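Local coordinates for protein N-acylglucosamine 2-epimerase (Marinomonas mediterranea, PDB 5X32) that catalyses the reversible isomerization of D-mannose to D-fructose and, less efficiently, that of D-lyxose to D-xylulose, at residues L106-G114 with Y156-W164; A116-Q127 with H178-A189. All blocks are in the same frame, centred on the assembly; numbering follows the deposited sequence.

Contact 1: residues L106-G114 with Y156-W164; sequences LDETNHCYG and YLDEISSDW. With PO4 (phosphate ion), chain C.
Asn110 and Ile160 face each other as an antiparallel hydrogen-bonded pair, Asn110 N giving to Ile160 O at 2.9 Å and Ile160 N returning a bond to Asn110 O, while the next residues, His111 and Glu159, form a non-hydrogen-bonded pair. A third backbone bond, 2.7 Å from Cys112 N to Asp158 O, continues the pairing into the first turn of helix 112-127, whose N-cap is His111. The Asn110 amide lies flat over one face of the Trp164 indole, their planes 4° apart, with Asn110 CG 3.5 Å from Trp164 CH2. The bond from Asn110 ND2 to Ser161 O (3.3 Å), in the amide plane but above the plane of the Ser161 carbonyl, favours this orientation; that carbonyl also takes Trp164 N, from the opposite face, closing a type I turn from Ser161 to Trp164. On the other face of the sheet His111 and Glu159 run side by side, Glu159 CB lying over the imidazole. Glu159 OE1 meets the methyl Thr109 CG2, which the threonine torsion sets anti to the backbone N, while Thr109 OG1 and Thr109 N both donate to Asp107 OD1, the latter in an Asx turn. Toward the helix, Cys112 SG packs on Tyr156 CB at 3.7 Å and lies obliquely to that ring, 4.9 Å from its centroid. Trp98, from a loop, stacks on His111, and His147, at the end of helix 133-147, stacks on Trp164. Such short antiparallel strands, joining successive helices at one end of the bundle, fit the (alpha/alpha) barrel of the N-acylglucosamine 2-epimerase family.

Contact 2: residues A116-Q127 with H178-A189; sequences AFVILAYSNALQ and HMCEALMSAFDA. With PO4 (phosphate ion), chain C.
Ala116 and Met179 lie across from each other in a nearly parallel helix pair, as between inner helices of an (alpha/alpha) barrel, with axes 8.3 Å apart at 20°. Small residues permit this spacing: Ala182 CB reaches Ala116 O at 3.4 Å and also touches Ile119 CG2. Met179 can be followed outward. Its CB sits loosely beside Ala116 CB, about 4.3 Å away, and CG, anti to the backbone N (chi1 -166°), leads on; a bend at chi2 turns SD onto Ala116 CB at 3.7 Å, and CE ends against Ile119 CD1 at 3.5 Å. Farther along, Ser123 is a knob in a hole made by Ala182, Ser185, Ala186 and Ala189. Its hydroxyl is tied back to Ile119 O, above that carbonyl plane, while Leu120 CD1 presses on Ser185 CB. Leu126 and Gln127 close the far end over Ala189. At the near end, the Phe117 ring meets one face of His178 obliquely, planes 40° apart, and is itself met edge-to-face by Tyr379. His178 is held at both nitrogens: ND1 gives a nearly straight bond to Glu181 OE1, in the ring plane, and NE2 donates to phosphate O3 at 2.9 Å.

Overall arrangement
Contacts 1 and 2 share helix 112-127: the strand pairing of contact 1 leads into its N-terminus, and contact 2 packs its later turns on helix 173-190. Their centres lie about 19 Å apart, yet they touch where Tyr113 CE2 meets His178 CD2 at 3.3 Å and Tyr156 CE2 meets Met179 CG at 3.6 Å. His178 NE2 donates to the phosphate, probably from the crystallisation liquor, and Tyr113 OH also lies against it, at a modelled distance too short to be taken literally. The side chain of His178 is about 4 Å from that of His380 and about 5 Å from that of His251, the proton donors/acceptors inferred by similarity, so the ion probably marks the substrate pocket.

Contact 1: residues L106-G114 with Y156-W164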
loop_
_atom_site.group_PDB
_atom_site.type_symbol
_atom_site.label_atom_id
_atom_site.label_comp_id
_atom_site.label_asym_id
_atom_site.label_seq_id
_atom_site.Cartn_x
_atom_site.Cartn_y
_atom_site.Cartn_z
ATOM N N LEU A 106 -20.536 -9.843 5.795
ATOM C CA LEU A 106 -20.196 -11.028 5.026
ATOM C C LEU A 106 -19.012 -11.740 5.660
ATOM O O LEU A 106 -18.949 -12.975 5.693
ATOM C CB LEU A 106 -19.840 -10.658 3.596
ATOM C CG LEU A 106 -20.897 -10.021 2.703
ATOM C CD1 LEU A 106 -20.248 -9.660 1.386
ATOM C CD2 LEU A 106 -22.084 -10.952 2.508
ATOM N N ASP A 107 -18.059 -10.942 6.130
ATOM C CA ASP A 107 -16.863 -11.464 6.763
ATOM C C ASP A 107 -16.453 -10.602 7.948
ATOM O O ASP A 107 -16.179 -9.399 7.784
ATOM C CB ASP A 107 -15.725 -11.551 5.744
ATOM C CG ASP A 107 -14.675 -12.556 6.139
ATOM O OD1 ASP A 107 -14.744 -13.080 7.266
ATOM O OD2 ASP A 107 -13.793 -12.857 5.304
ATOM N N GLU A 108 -16.389 -11.220 9.125
ATOM C CA GLU A 108 -16.079 -10.491 10.342
ATOM C C GLU A 108 -14.722 -10.901 10.898
ATOM O O GLU A 108 -14.348 -10.500 12.001
ATOM C CB GLU A 108 -17.172 -10.722 11.393
ATOM C CG GLU A 108 -18.563 -10.353 10.906
ATOM C CD GLU A 108 -19.613 -10.420 12.000
ATOM O OE1 GLU A 108 -20.580 -11.208 11.869
ATOM O OE2 GLU A 108 -19.464 -9.676 12.992
ATOM N N THR A 109 -13.980 -11.684 10.124
ATOM C CA THR A 109 -12.647 -12.099 10.534
ATOM C C THR A 109 -11.754 -10.892 10.727
ATOM O O THR A 109 -11.843 -9.909 9.995
ATOM C CB THR A 109 -11.985 -13.023 9.530
ATOM O OG1 THR A 109 -12.784 -14.197 9.366
ATOM C CG2 THR A 109 -10.633 -13.437 10.046
ATOM N N ASN A 110 -10.919 -10.964 11.750
ATOM C CA ASN A 110 -9.977 -9.910 12.047
ATOM C C ASN A 110 -8.640 -10.128 11.353
ATOM O O ASN A 110 -7.908 -11.070 11.651
ATOM C CB ASN A 110 -9.797 -9.806 13.547
ATOM C CG ASN A 110 -11.024 -9.278 14.211
ATOM O OD1 ASN A 110 -11.368 -8.098 14.061
ATOM N ND2 ASN A 110 -11.724 -10.148 14.928
ATOM N N HIS A 111 -8.350 -9.270 10.384
ATOM C CA HIS A 111 -7.086 -9.335 9.673
ATOM C C HIS A 111 -6.134 -8.254 10.157
ATOM O O HIS A 111 -6.505 -7.088 10.234
ATOM C CB HIS A 111 -7.324 -9.192 8.180
ATOM C CG HIS A 111 -8.037 -10.358 7.575
ATOM N ND1 HIS A 111 -7.379 -11.372 6.910
ATOM C CD2 HIS A 111 -9.353 -10.680 7.544
ATOM C CE1 HIS A 111 -8.260 -12.266 6.492
ATOM N NE2 HIS A 111 -9.465 -11.864 6.858
ATOM N N CYS A 112 -4.891 -8.627 10.432
ATOM C CA CYS A 112 -3.903 -7.649 10.851
ATOM C C CYS A 112 -3.701 -6.604 9.753
ATOM O O CYS A 112 -3.577 -5.402 10.036
ATOM C CB CYS A 112 -2.581 -8.336 11.184
ATOM S SG CYS A 112 -1.310 -7.180 11.725
ATOM N N TYR A 113 -3.730 -7.072 8.502
ATOM C CA TYR A 113 -3.642 -6.203 7.332
ATOM C C TYR A 113 -4.658 -5.040 7.401
ATOM O O TYR A 113 -4.309 -3.841 7.261
ATOM C CB TYR A 113 -3.881 -7.057 6.084
ATOM C CG TYR A 113 -3.649 -6.380 4.747
ATOM C CD1 TYR A 113 -4.654 -5.641 4.130
ATOM C CD2 TYR A 113 -2.443 -6.517 4.079
ATOM C CE1 TYR A 113 -4.442 -5.034 2.917
ATOM C CE2 TYR A 113 -2.230 -5.915 2.859
ATOM C CZ TYR A 113 -3.229 -5.176 2.286
ATOM O OH TYR A 113 -3.019 -4.578 1.077
ATOM N N GLY A 114 -5.904 -5.414 7.695
ATOM C CA GLY A 114 -6.983 -4.469 7.875
ATOM C C GLY A 114 -6.669 -3.480 8.975
ATOM O O GLY A 114 -6.792 -2.274 8.785
ATOM N N TYR A 156 3.889 -9.424 13.828
ATOM C CA TYR A 156 2.456 -9.594 14.038
ATOM C C TYR A 156 1.978 -10.818 13.271
ATOM O O TYR A 156 2.383 -11.048 12.126
ATOM C CB TYR A 156 1.682 -8.375 13.569
ATOM C CG TYR A 156 1.885 -7.113 14.361
ATOM C CD1 TYR A 156 1.104 -6.838 15.475
ATOM C CD2 TYR A 156 2.841 -6.179 13.980
ATOM C CE1 TYR A 156 1.269 -5.669 16.189
ATOM C CE2 TYR A 156 3.016 -5.008 14.689
ATOM C CZ TYR A 156 2.226 -4.759 15.792
ATOM O OH TYR A 156 2.400 -3.593 16.500
ATOM N N LEU A 157 1.125 -11.612 13.899
ATOM C CA LEU A 157 0.477 -12.697 13.181
ATOM C C LEU A 157 -0.616 -12.155 12.225
ATOM O O LEU A 157 -0.895 -10.949 12.185
ATOM C CB LEU A 157 -0.074 -13.718 14.169
ATOM C CG LEU A 157 -1.119 -13.278 15.178
ATOM C CD1 LEU A 157 -2.510 -13.507 14.616
ATOM C CD2 LEU A 157 -0.903 -14.071 16.419
ATOM N N ASP A 158 -1.225 -13.032 11.441
ATOM C CA ASP A 158 -2.004 -12.520 10.342
ATOM C C ASP A 158 -3.474 -12.330 10.677
ATOM O O ASP A 158 -4.003 -11.224 10.526
ATOM C CB ASP A 158 -1.855 -13.436 9.128
ATOM C CG ASP A 158 -2.627 -12.930 7.922
ATOM O OD1 ASP A 158 -2.777 -11.691 7.783
ATOM O OD2 ASP A 158 -3.075 -13.765 7.102
ATOM N N GLU A 159 -4.139 -13.386 11.126
ATOM C CA GLU A 159 -5.566 -13.272 11.363
ATOM C C GLU A 159 -6.070 -14.094 12.545
ATOM O O GLU A 159 -5.579 -15.192 12.827
ATOM C CB GLU A 159 -6.342 -13.622 10.092
ATOM C CG GLU A 159 -6.220 -15.048 9.645
ATOM C CD GLU A 159 -7.380 -15.459 8.768
ATOM O OE1 GLU A 159 -8.425 -15.889 9.314
ATOM O OE2 GLU A 159 -7.251 -15.330 7.533
ATOM N N ILE A 160 -7.044 -13.513 13.237
ATOM C CA ILE A 160 -7.839 -14.187 14.256
ATOM C C ILE A 160 -9.328 -14.175 13.865
ATOM O O ILE A 160 -9.801 -13.229 13.229
ATOM C CB ILE A 160 -7.663 -13.486 15.623
ATOM C CG1 ILE A 160 -6.178 -13.229 15.898
ATOM C CG2 ILE A 160 -8.318 -14.275 16.738
ATOM C CD1 ILE A 160 -5.919 -12.044 16.804
ATOM N N SER A 161 -10.086 -15.184 14.283
ATOM C CA SER A 161 -11.498 -15.254 13.912
ATOM C C SER A 161 -12.284 -14.126 14.586
ATOM O O SER A 161 -11.736 -13.389 15.402
ATOM C CB SER A 161 -12.079 -16.611 14.289
ATOM O OG SER A 161 -11.993 -16.805 15.687
ATOM N N SER A 162 -13.557 -13.971 14.229
ATOM C CA SER A 162 -14.354 -12.856 14.759
ATOM C C SER A 162 -14.561 -12.920 16.273
ATOM O O SER A 162 -14.563 -11.885 16.938
ATOM C CB SER A 162 -15.723 -12.786 14.068
ATOM O OG SER A 162 -16.306 -14.070 13.936
ATOM N N ASP A 163 -14.714 -14.135 16.804
ATOM C CA ASP A 163 -14.898 -14.372 18.246
ATOM C C ASP A 163 -13.662 -14.020 19.086
ATOM O O ASP A 163 -13.760 -13.900 20.310
ATOM C CB ASP A 163 -15.341 -15.823 18.503
ATOM C CG ASP A 163 -14.402 -16.856 17.899
ATOM O OD1 ASP A 163 -14.860 -18.002 17.691
ATOM O OD2 ASP A 163 -13.226 -16.532 17.608
ATOM N N TRP A 164 -12.516 -13.908 18.407
ATOM C CA TRP A 164 -11.172 -13.701 18.974
ATOM C C TRP A 164 -10.568 -14.993 19.516
ATOM O O TRP A 164 -9.588 -14.949 20.259
ATOM C CB TRP A 164 -11.180 -12.658 20.096
ATOM C CG TRP A 164 -11.447 -11.246 19.688
ATOM C CD1 TRP A 164 -12.479 -10.464 20.125
ATOM C CD2 TRP A 164 -10.653 -10.415 18.831
ATOM N NE1 TRP A 164 -12.399 -9.215 19.567
ATOM C CE2 TRP A 164 -11.286 -9.155 18.770
ATOM C CE3 TRP A 164 -9.484 -10.614 18.099
ATOM C CZ2 TRP A 164 -10.786 -8.101 18.006
ATOM C CZ3 TRP A 164 -8.989 -9.565 17.339
ATOM C CH2 TRP A 164 -9.639 -8.326 17.300
HETATM P P PO4 C . -0.063 -5.298 -1.016
HETATM O O1 PO4 C . 0.275 -6.338 0.030
HETATM O O2 PO4 C . -0.196 -5.977 -2.369
HETATM O O3 PO4 C . 0.996 -4.213 -1.135
HETATM O O4 PO4 C . -1.356 -4.659 -0.573
#

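Contact 2: residues A116-Q127 with H178-A189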
loop_
_atom_site.group_PDB
_atom_site.type_symbol
_atom_site.label_atom_id
_atom_site.label_comp_id
_atom_site.label_asym_id
_atom_site.label_seq_id
_atom_site.Cartn_x
_atom_site.Cartn_y
_atom_site.Cartn_z
ATOM N N ALA A 116 -3.833 -2.535 10.140
ATOM C CA ALA A 116 -2.798 -1.619 9.679
ATOM C C ALA A 116 -3.456 -0.506 8.890
ATOM O O ALA A 116 -3.219 0.668 9.153
ATOM C CB ALA A 116 -1.728 -2.345 8.829
ATOM N N PHE A 117 -4.336 -0.853 7.962
ATOM C CA PHE A 117 -4.915 0.225 7.167
ATOM C C PHE A 117 -5.884 1.094 7.986
ATOM O O PHE A 117 -6.093 2.280 7.674
ATOM C CB PHE A 117 -5.583 -0.327 5.915
ATOM C CG PHE A 117 -4.649 -0.416 4.750
ATOM C CD1 PHE A 117 -4.209 0.733 4.124
ATOM C CD2 PHE A 117 -4.207 -1.641 4.285
ATOM C CE1 PHE A 117 -3.329 0.666 3.058
ATOM C CE2 PHE A 117 -3.323 -1.718 3.216
ATOM C CZ PHE A 117 -2.893 -0.560 2.597
ATOM N N VAL A 118 -6.447 0.523 9.054
ATOM C CA VAL A 118 -7.285 1.285 9.969
ATOM C C VAL A 118 -6.427 2.355 10.665
ATOM O O VAL A 118 -6.815 3.537 10.727
ATOM C CB VAL A 118 -7.969 0.374 11.015
ATOM C CG1 VAL A 118 -8.581 1.207 12.149
ATOM C CG2 VAL A 118 -9.064 -0.444 10.358
ATOM N N ILE A 119 -5.245 1.954 11.136
ATOM C CA ILE A 119 -4.286 2.896 11.713
ATOM C C ILE A 119 -3.849 3.961 10.701
ATOM O O ILE A 119 -3.791 5.148 11.027
ATOM C CB ILE A 119 -3.042 2.160 12.257
ATOM C CG1 ILE A 119 -3.384 1.471 13.576
ATOM C CG2 ILE A 119 -1.881 3.123 12.481
ATOM C CD1 ILE A 119 -2.283 0.625 14.126
ATOM N N LEU A 120 -3.583 3.545 9.467
ATOM C CA LEU A 120 -3.204 4.490 8.419
ATOM C C LEU A 120 -4.280 5.553 8.217
ATOM O O LEU A 120 -3.995 6.772 8.191
ATOM C CB LEU A 120 -2.943 3.751 7.106
ATOM C CG LEU A 120 -2.462 4.644 5.965
ATOM C CD1 LEU A 120 -1.029 5.103 6.191
ATOM C CD2 LEU A 120 -2.644 3.960 4.613
ATOM N N ALA A 121 -5.522 5.085 8.105
ATOM C CA ALA A 121 -6.662 5.982 7.937
ATOM C C ALA A 121 -6.799 6.932 9.136
ATOM O O ALA A 121 -7.018 8.130 8.949
ATOM C CB ALA A 121 -7.952 5.192 7.737
ATOM N N TYR A 122 -6.640 6.423 10.359
ATOM C CA TYR A 122 -6.733 7.315 11.527
ATOM C C TYR A 122 -5.615 8.351 11.540
ATOM O O TYR A 122 -5.885 9.505 11.887
ATOM C CB TYR A 122 -6.745 6.528 12.854
ATOM C CG TYR A 122 -8.057 5.804 13.080
ATOM C CD1 TYR A 122 -9.211 6.237 12.448
ATOM C CD2 TYR A 122 -8.132 4.664 13.876
ATOM C CE1 TYR A 122 -10.408 5.583 12.620
ATOM C CE2 TYR A 122 -9.331 4.000 14.057
ATOM C CZ TYR A 122 -10.471 4.467 13.425
ATOM O OH TYR A 122 -11.681 3.827 13.574
ATOM N N SER A 123 -4.392 7.967 11.137
ATOM C CA SER A 123 -3.311 8.946 11.009
ATOM C C SER A 123 -3.777 10.076 10.117
ATOM O O SER A 123 -3.740 11.243 10.502
ATOM C CB SER A 123 -2.041 8.338 10.407
ATOM O OG SER A 123 -1.522 7.292 11.199
ATOM N N ASN A 124 -4.296 9.724 8.950
ATOM C CA ASN A 124 -4.700 10.771 8.025
ATOM C C ASN A 124 -5.827 11.651 8.585
ATOM O O ASN A 124 -5.830 12.892 8.403
ATOM C CB ASN A 124 -5.081 10.147 6.690
ATOM C CG ASN A 124 -3.860 9.858 5.843
ATOM O OD1 ASN A 124 -3.406 10.717 5.087
ATOM N ND2 ASN A 124 -3.283 8.662 6.009
ATOM N N ALA A 125 -6.764 11.015 9.288
ATOM C CA ALA A 125 -7.811 11.753 9.990
ATOM C C ALA A 125 -7.180 12.791 10.910
ATOM O O ALA A 125 -7.554 13.963 10.891
ATOM C CB ALA A 125 -8.706 10.812 10.785
ATOM N N LEU A 126 -6.229 12.347 11.721
ATOM C CA LEU A 126 -5.545 13.240 12.636
ATOM C C LEU A 126 -4.897 14.412 11.915
ATOM O O LEU A 126 -5.098 15.560 12.320
ATOM C CB LEU A 126 -4.483 12.491 13.440
ATOM C CG LEU A 126 -3.762 13.369 14.462
ATOM C CD1 LEU A 126 -4.721 13.767 15.536
ATOM C CD2 LEU A 126 -2.557 12.676 15.051
ATOM N N GLN A 127 -4.151 14.135 10.842
ATOM C CA GLN A 127 -3.398 15.206 10.205
ATOM C C GLN A 127 -4.339 16.188 9.548
ATOM O O GLN A 127 -3.916 17.302 9.281
ATOM C CB GLN A 127 -2.419 14.729 9.135
ATOM C CG GLN A 127 -2.044 13.291 9.216
ATOM C CD GLN A 127 -0.719 12.993 8.529
ATOM O OE1 GLN A 127 0.367 13.350 9.011
ATOM N NE2 GLN A 127 -0.824 12.547 7.284
ATOM N N HIS A 178 2.762 -3.574 5.681
ATOM C CA HIS A 178 1.817 -2.460 5.729
ATOM C C HIS A 178 1.695 -1.912 7.144
ATOM O O HIS A 178 1.408 -0.723 7.351
ATOM C CB HIS A 178 0.484 -2.907 5.168
ATOM C CG HIS A 178 0.449 -2.889 3.677
ATOM N ND1 HIS A 178 0.606 -1.729 2.949
ATOM C CD2 HIS A 178 0.368 -3.894 2.774
ATOM C CE1 HIS A 178 0.559 -2.013 1.659
ATOM N NE2 HIS A 178 0.418 -3.321 1.525
ATOM N N MET A 179 1.924 -2.785 8.118
ATOM C CA MET A 179 1.931 -2.357 9.492
ATOM C C MET A 179 3.052 -1.366 9.744
ATOM O O MET A 179 2.816 -0.309 10.333
ATOM C CB MET A 179 2.054 -3.560 10.411
ATOM C CG MET A 179 1.748 -3.237 11.844
ATOM S SD MET A 179 0.057 -2.662 12.046
ATOM C CE MET A 179 0.335 -1.582 13.456
ATOM N N CYS A 180 4.241 -1.683 9.226
ATOM C CA CYS A 180 5.399 -0.812 9.325
ATOM C C CYS A 180 5.115 0.541 8.727
ATOM O O CYS A 180 5.353 1.589 9.352
ATOM C CB CYS A 180 6.593 -1.451 8.608
ATOM S SG CYS A 180 7.971 -0.312 8.271
ATOM N N GLU A 181 4.533 0.511 7.536
ATOM C CA GLU A 181 4.154 1.736 6.853
ATOM C C GLU A 181 3.175 2.590 7.655
ATOM O O GLU A 181 3.354 3.820 7.816
ATOM C CB GLU A 181 3.516 1.381 5.531
ATOM C CG GLU A 181 2.788 2.524 4.889
ATOM C CD GLU A 181 1.755 2.052 3.876
ATOM O OE1 GLU A 181 1.296 0.882 3.977
ATOM O OE2 GLU A 181 1.395 2.860 2.986
ATOM N N ALA A 182 2.162 1.912 8.197
ATOM C CA ALA A 182 1.093 2.575 8.912
ATOM C C ALA A 182 1.663 3.260 10.128
ATOM O O ALA A 182 1.341 4.421 10.413
ATOM C CB ALA A 182 0.014 1.572 9.316
ATOM N N LEU A 183 2.552 2.552 10.817
ATOM C CA LEU A 183 3.156 3.083 12.035
ATOM C C LEU A 183 4.085 4.266 11.749
ATOM O O LEU A 183 4.203 5.157 12.604
ATOM C CB LEU A 183 3.897 1.988 12.779
ATOM C CG LEU A 183 2.926 0.963 13.360
ATOM C CD1 LEU A 183 3.693 -0.210 13.908
ATOM C CD2 LEU A 183 2.074 1.590 14.441
ATOM N N MET A 184 4.745 4.288 10.580
ATOM C CA MET A 184 5.441 5.522 10.191
ATOM C C MET A 184 4.475 6.700 9.995
ATOM O O MET A 184 4.768 7.840 10.393
ATOM C CB MET A 184 6.233 5.323 8.915
ATOM C CG MET A 184 7.505 4.536 9.119
ATOM S SD MET A 184 8.327 4.227 7.561
ATOM C CE MET A 184 8.675 5.903 7.136
ATOM N N SER A 185 3.316 6.423 9.395
ATOM C CA SER A 185 2.312 7.469 9.216
ATOM C C SER A 185 1.852 7.990 10.584
ATOM O O SER A 185 1.622 9.198 10.787
ATOM C CB SER A 185 1.120 6.938 8.423
ATOM O OG SER A 185 0.166 7.958 8.170
ATOM N N ALA A 186 1.747 7.060 11.528
ATOM C CA ALA A 186 1.308 7.379 12.875
ATOM C C ALA A 186 2.359 8.236 13.566
ATOM O O ALA A 186 2.029 9.213 14.231
ATOM C CB ALA A 186 1.046 6.105 13.669
ATOM N N PHE A 187 3.623 7.861 13.431
ATOM C CA PHE A 187 4.695 8.668 13.996
ATOM C C PHE A 187 4.728 10.080 13.413
ATOM O O PHE A 187 4.985 11.032 14.126
ATOM C CB PHE A 187 6.053 8.000 13.814
ATOM C CG PHE A 187 7.198 8.877 14.218
ATOM C CD1 PHE A 187 7.414 9.172 15.554
ATOM C CD2 PHE A 187 8.056 9.412 13.276
ATOM C CE1 PHE A 187 8.467 9.984 15.941
ATOM C CE2 PHE A 187 9.115 10.221 13.663
ATOM C CZ PHE A 187 9.318 10.507 14.994
ATOM N N ASP A 188 4.523 10.222 12.111
ATOM C CA ASP A 188 4.504 11.565 11.538
ATOM C C ASP A 188 3.334 12.382 12.089
ATOM O O ASP A 188 3.471 13.572 12.394
ATOM C CB ASP A 188 4.406 11.515 10.011
ATOM C CG ASP A 188 5.697 11.080 9.335
ATOM O OD1 ASP A 188 6.757 10.942 9.999
ATOM O OD2 ASP A 188 5.643 10.899 8.101
ATOM N N ALA A 189 2.185 11.730 12.228
ATOM C CA ALA A 189 0.982 12.418 12.647
ATOM C C ALA A 189 0.987 12.781 14.128
ATOM O O ALA A 189 0.377 13.787 14.527
ATOM C CB ALA A 189 -0.243 11.567 12.325
HETATM P P PO4 C . -0.063 -5.298 -1.016
HETATM O O1 PO4 C . 0.275 -6.338 0.030
HETATM O O2 PO4 C . -0.196 -5.977 -2.369
HETATM O O3 PO4 C . 0.996 -4.213 -1.135
HETATM O O4 PO4 C . -1.356 -4.659 -0.573
#